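LysM domain protein (Mycobacterium smegmatis, PDB 4OIT) binds mannose as a bacterial lectin of the beta-prism II fold, forming a domain-swapped dimer. Local coordinates at residues G2-T6 and L17-N21. Sequence-based numbering, arbitrary orientation.
Sequences GDTLT and LQSGN
L17, D3 and G2 bury the most surface where the N-terminal residues 2-6 come down on the end of strand 16-18. The isobutyl group of L17 makes the apolar contact, with CD2 lying 3.8 Å from CG of L5; its other methyl, CD1, rests 3.7 Å from the backbone carbonyl O of D3. L17 sets CG anti to the carbonyl carbon (chi1 -74°) and L5 takes the same rotamer class, which brings their branched ends nearer the opposite segment than their CB atoms suggest, and the two leucine side chains meet at a slant. Beside this buried patch, the backbone N of Q18 donates to O of G2 at 2.8 Å, nearly straight at 169°; the same oxygen receives a CA-H...O contact from L17 CA. D3 approaches with its methylene, CB standing 3.2 Å from O of Q18, while its carboxylate is occupied at both oxygens. OD1 accepts the hydroxyl of T4 (OG1) from above the carboxylate plane, and a water bonded to OD2 accepts from G20 N, bridging D3 to the turn. G2 to L5 and L17 to G20 run 126° apart, and a single backbone bond joins the segments, so no regular ladder forms between them. Instead, T4, L5 and T6 pair antiparallel with a strand of the second subunit, whereas L17 pairs with L26 in its own sheet. This sheet continuing across the interface is consistent with the domain-swapped dimer formed by this beta-prism II lectin.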
# COMPACT_ATOMS: atom_id res chain seq x y z
N GLY B 2 -19.69 -17.52 -4.26
CA GLY B 2 -18.82 -18.72 -4.07
C GLY B 2 -18.33 -18.87 -2.64
O GLY B 2 -18.33 -17.91 -1.87
N ASP B 3 -17.90 -20.08 -2.30
CA ASP B 3 -17.47 -20.41 -0.95
C ASP B 3 -15.96 -20.63 -0.83
O ASP B 3 -15.45 -20.88 0.26
CB ASP B 3 -18.21 -21.65 -0.43
CG ASP B 3 -17.82 -22.93 -1.16
OD1 ASP B 3 -17.13 -22.86 -2.20
OD2 ASP B 3 -18.21 -24.02 -0.69
N THR B 4 -15.24 -20.52 -1.95
CA THR B 4 -13.84 -20.92 -2.01
C THR B 4 -12.93 -19.88 -2.67
O THR B 4 -13.28 -19.30 -3.70
CB THR B 4 -13.68 -22.26 -2.75
OG1 THR B 4 -14.47 -23.26 -2.09
CG2 THR B 4 -12.22 -22.72 -2.78
N LEU B 5 -11.77 -19.66 -2.06
CA LEU B 5 -10.66 -18.95 -2.69
C LEU B 5 -9.48 -19.90 -2.75
O LEU B 5 -9.09 -20.48 -1.74
CB LEU B 5 -10.27 -17.71 -1.89
CG LEU B 5 -11.30 -16.59 -1.76
CD1 LEU B 5 -10.77 -15.50 -0.84
CD2 LEU B 5 -11.68 -15.99 -3.11
N THR B 6 -8.93 -20.07 -3.95
CA THR B 6 -7.79 -20.96 -4.18
C THR B 6 -6.49 -20.16 -4.22
O THR B 6 -6.51 -18.93 -4.19
CB THR B 6 -7.97 -21.77 -5.48
OG1 THR B 6 -8.28 -20.88 -6.56
CG2 THR B 6 -9.11 -22.77 -5.31
N LEU B 17 -17.12 -14.01 0.46
CA LEU B 17 -17.37 -15.44 0.31
C LEU B 17 -18.70 -15.74 0.99
O LEU B 17 -19.05 -15.09 1.97
CB LEU B 17 -16.27 -16.28 0.95
CG LEU B 17 -14.92 -16.37 0.24
CD1 LEU B 17 -14.08 -17.46 0.91
CD2 LEU B 17 -15.06 -16.65 -1.25
N GLN B 18 -19.44 -16.70 0.44
CA GLN B 18 -20.65 -17.18 1.09
C GLN B 18 -20.70 -18.70 1.06
O GLN B 18 -20.34 -19.33 0.07
CB GLN B 18 -21.91 -16.60 0.43
CG GLN B 18 -23.16 -16.77 1.28
CD GLN B 18 -24.40 -16.16 0.65
OE1 GLN B 18 -24.92 -16.69 -0.33
NE2 GLN B 18 -24.88 -15.06 1.21
N SER B 19 -21.16 -19.28 2.17
CA SER B 19 -21.34 -20.73 2.27
C SER B 19 -22.40 -21.20 1.28
O SER B 19 -23.31 -20.44 0.92
CB SER B 19 -21.73 -21.12 3.69
OG SER B 19 -22.88 -20.41 4.13
N GLY B 20 -22.28 -22.44 0.83
CA GLY B 20 -23.22 -23.03 -0.13
C GLY B 20 -24.68 -22.89 0.27
O GLY B 20 -25.53 -22.58 -0.56
N ASN B 21 -24.96 -23.10 1.56
CA ASN B 21 -26.33 -23.01 2.10
C ASN B 21 -26.91 -21.58 2.18
O ASN B 21 -28.08 -21.41 2.53
CB ASN B 21 -26.40 -23.67 3.48
CG ASN B 21 -25.59 -22.95 4.54
OD1 ASN B 21 -25.12 -21.83 4.33
ND2 ASN B 21 -25.40 -23.60 5.68
O HOH W 1 -20.05 -24.02 1.70